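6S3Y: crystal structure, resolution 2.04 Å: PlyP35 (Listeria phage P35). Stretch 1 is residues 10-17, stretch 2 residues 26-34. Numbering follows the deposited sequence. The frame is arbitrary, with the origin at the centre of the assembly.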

# COMPACT_ATOMS: atom_id res chain seq x y z
N ILE A 10 -3.48 10.23 -2.50
CA ILE A 10 -2.82 8.96 -2.09
C ILE A 10 -2.10 9.25 -0.76
O ILE A 10 -1.42 10.30 -0.65
CB ILE A 10 -1.92 8.41 -3.21
CG1 ILE A 10 -2.71 7.52 -4.17
CG2 ILE A 10 -0.72 7.64 -2.64
CD1 ILE A 10 -3.96 8.15 -4.73
N LYS A 11 -2.25 8.35 0.21
CA LYS A 11 -1.73 8.57 1.59
C LYS A 11 -0.20 8.66 1.59
O LYS A 11 0.47 8.13 0.67
CB LYS A 11 -2.18 7.46 2.54
CG LYS A 11 -3.67 7.44 2.82
CD LYS A 11 -4.05 6.25 3.72
CE LYS A 11 -5.49 6.32 4.14
NZ LYS A 11 -5.93 5.09 4.82
N ASP A 12 0.32 9.27 2.65
CA ASP A 12 1.78 9.45 2.89
C ASP A 12 2.33 8.26 3.67
O ASP A 12 3.24 8.47 4.53
CB ASP A 12 1.99 10.77 3.67
CG ASP A 12 3.44 11.23 3.65
OD1 ASP A 12 4.07 11.14 2.57
OD2 ASP A 12 3.90 11.62 4.72
N VAL A 13 1.85 7.04 3.39
CA VAL A 13 2.17 5.82 4.20
C VAL A 13 2.61 4.65 3.31
O VAL A 13 2.28 4.63 2.08
CB VAL A 13 0.98 5.40 5.08
CG1 VAL A 13 0.50 6.56 5.95
CG2 VAL A 13 -0.17 4.84 4.24
N GLY A 14 3.34 3.72 3.92
CA GLY A 14 3.51 2.32 3.45
C GLY A 14 2.54 1.41 4.18
O GLY A 14 2.17 1.71 5.33
N TYR A 15 2.17 0.30 3.55
CA TYR A 15 1.06 -0.56 4.02
C TYR A 15 1.65 -1.83 4.63
O TYR A 15 2.18 -2.66 3.89
CB TYR A 15 0.10 -0.79 2.85
CG TYR A 15 -0.45 0.52 2.34
CD1 TYR A 15 -1.53 1.12 2.96
CD2 TYR A 15 0.18 1.18 1.31
CE1 TYR A 15 -1.99 2.35 2.53
CE2 TYR A 15 -0.28 2.42 0.87
CZ TYR A 15 -1.37 3.00 1.48
OH TYR A 15 -1.81 4.23 1.08
N PHE A 16 1.58 -1.94 5.95
CA PHE A 16 2.00 -3.14 6.71
C PHE A 16 0.74 -3.96 6.98
O PHE A 16 -0.01 -3.64 7.92
CB PHE A 16 2.75 -2.70 7.96
CG PHE A 16 3.44 -3.77 8.77
CD1 PHE A 16 4.47 -4.53 8.22
CD2 PHE A 16 3.10 -3.97 10.09
CE1 PHE A 16 5.15 -5.45 9.00
CE2 PHE A 16 3.77 -4.91 10.87
CZ PHE A 16 4.79 -5.63 10.32
N GLN A 17 0.45 -4.91 6.09
CA GLN A 17 -0.85 -5.62 6.04
C GLN A 17 -0.78 -6.91 6.86
O GLN A 17 0.35 -7.40 7.09
CB GLN A 17 -1.23 -5.92 4.57
CG GLN A 17 -1.36 -4.68 3.68
CD GLN A 17 -2.42 -3.71 4.17
OE1 GLN A 17 -2.12 -2.68 4.79
NE2 GLN A 17 -3.67 -4.05 3.90
N LYS A 26 -6.08 -6.43 6.01
CA LYS A 26 -6.25 -5.28 6.94
C LYS A 26 -4.87 -4.70 7.22
O LYS A 26 -3.91 -5.47 7.24
CB LYS A 26 -6.92 -5.73 8.24
CG LYS A 26 -8.38 -6.08 8.09
CD LYS A 26 -8.92 -6.91 9.21
CE LYS A 26 -10.43 -7.02 9.12
NZ LYS A 26 -10.98 -7.66 10.34
N SER A 27 -4.79 -3.40 7.45
CA SER A 27 -3.53 -2.72 7.81
C SER A 27 -3.23 -3.00 9.29
O SER A 27 -4.04 -2.67 10.14
CB SER A 27 -3.61 -1.25 7.52
OG SER A 27 -3.68 -1.04 6.11
N VAL A 28 -2.12 -3.65 9.57
CA VAL A 28 -1.56 -3.74 10.95
C VAL A 28 -0.96 -2.37 11.30
O VAL A 28 -1.19 -1.89 12.41
CB VAL A 28 -0.54 -4.88 11.05
CG1 VAL A 28 0.15 -4.89 12.39
CG2 VAL A 28 -1.19 -6.22 10.78
N ARG A 29 -0.22 -1.77 10.37
CA ARG A 29 0.29 -0.38 10.47
C ARG A 29 0.17 0.29 9.10
O ARG A 29 0.40 -0.38 8.08
CB ARG A 29 1.76 -0.31 10.89
CG ARG A 29 2.03 -0.81 12.30
CD ARG A 29 1.56 0.12 13.38
NE ARG A 29 1.96 -0.36 14.71
CZ ARG A 29 1.24 -1.17 15.47
NH1 ARG A 29 0.07 -1.63 15.06
NH2 ARG A 29 1.65 -1.52 16.67
N GLN A 30 -0.12 1.58 9.09
CA GLN A 30 0.10 2.49 7.95
C GLN A 30 1.21 3.42 8.40
O GLN A 30 0.93 4.43 9.05
CB GLN A 30 -1.24 3.12 7.56
CG GLN A 30 -2.12 2.12 6.82
CD GLN A 30 -3.41 2.70 6.30
OE1 GLN A 30 -3.64 3.90 6.33
NE2 GLN A 30 -4.30 1.81 5.85
N TRP A 31 2.44 3.04 8.09
CA TRP A 31 3.65 3.73 8.57
C TRP A 31 3.91 4.96 7.69
O TRP A 31 4.10 4.80 6.47
CB TRP A 31 4.86 2.79 8.52
CG TRP A 31 4.98 1.81 9.66
CD1 TRP A 31 4.77 2.01 10.99
CD2 TRP A 31 5.47 0.46 9.54
NE1 TRP A 31 5.06 0.88 11.70
CE2 TRP A 31 5.52 -0.08 10.84
CE3 TRP A 31 5.89 -0.33 8.46
CZ2 TRP A 31 5.95 -1.38 11.08
CZ3 TRP A 31 6.33 -1.60 8.70
CH2 TRP A 31 6.36 -2.12 9.99
N LYS A 32 4.00 6.13 8.33
CA LYS A 32 4.36 7.40 7.66
C LYS A 32 5.68 7.22 6.91
O LYS A 32 6.61 6.54 7.43
CB LYS A 32 4.46 8.51 8.71
CG LYS A 32 4.52 9.91 8.13
CD LYS A 32 4.49 10.99 9.19
CE LYS A 32 5.60 10.84 10.22
NZ LYS A 32 5.58 11.92 11.24
N HIS A 33 5.79 7.85 5.74
CA HIS A 33 7.05 7.99 4.96
C HIS A 33 8.19 8.27 5.94
O HIS A 33 8.00 9.13 6.80
CB HIS A 33 6.93 9.10 3.91
CG HIS A 33 8.05 9.10 2.92
ND1 HIS A 33 9.03 10.07 2.85
CD2 HIS A 33 8.37 8.17 1.99
CE1 HIS A 33 9.82 9.81 1.82
NE2 HIS A 33 9.47 8.63 1.30
N GLY A 34 9.30 7.54 5.85
CA GLY A 34 10.50 7.78 6.67
C GLY A 34 10.53 7.03 7.99
O GLY A 34 11.58 7.05 8.63

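Strand 29-32 runs antiparallel to strand 13-17, and before the corner at Val-28, Ser-27 also pairs antiparallel with Gln-17; the contact buries 703 Å² summed over both sides. Lys-26 lends backbone: its O takes a CA-H...O contact from Gln-17 CA at 3.3 Å, while its side chain points away and stays exposed, as suits a lysine.

Ser-27 is small and polar at a polar junction. Its OG donates to Gln-17 OE1 at 2.6 Å and accepts from Gln-30 NE2 at 2.9 Å. Gln-17 CB points away overall, but chi1 and chi2, both m, bring the amide back to the serine.

At Val-28 the chain turns a corner and the register slips by one. This beta bulge lets a single carbonyl serve two donors: Phe-16 O accepts from Val-28 N at 2.7 Å and from Arg-29 N at 3.1 Å. Val-28 CG1 also packs against Phe-16 CD2 at 3.9 Å. Arg-29 O closes the pair by accepting from Phe-16 N at 2.9 Å; the arginine's CB lies 3.9 Å from Phe-16 CB, and its charged end leads away.

Gln-30 shares its face with Tyr-15, its CG 4.0 Å from Tyr-15 CD1. While Gln-30 NE2 reaches back to the serine, Gln-30 OE1 accepts from Lys-11 NZ at 3.0 Å, so both ends of the amide are used.

Trp-31 pairs with Gly-14 through two backbone bonds, Gly-14 N to Trp-31 O at 2.9 Å and Trp-31 N to Gly-14 O at 3.1 Å. On the face it shares with Phe-16, its six-membered ring forms an offset stack with the phenylalanine ring, centroids of the two rings 4.3 Å apart and planes at 28°. Phe-16 is buried and the most covered residue of the contact, a place that suits a flat apolar ring. Glycine places no side chain on this aromatic face.

Lys-32 points away, its CA 3.5 Å from Asp-12 O; His-33 N then donates to that same Asp-12 O at 2.9 Å, extending the backbone pairing beyond the strand.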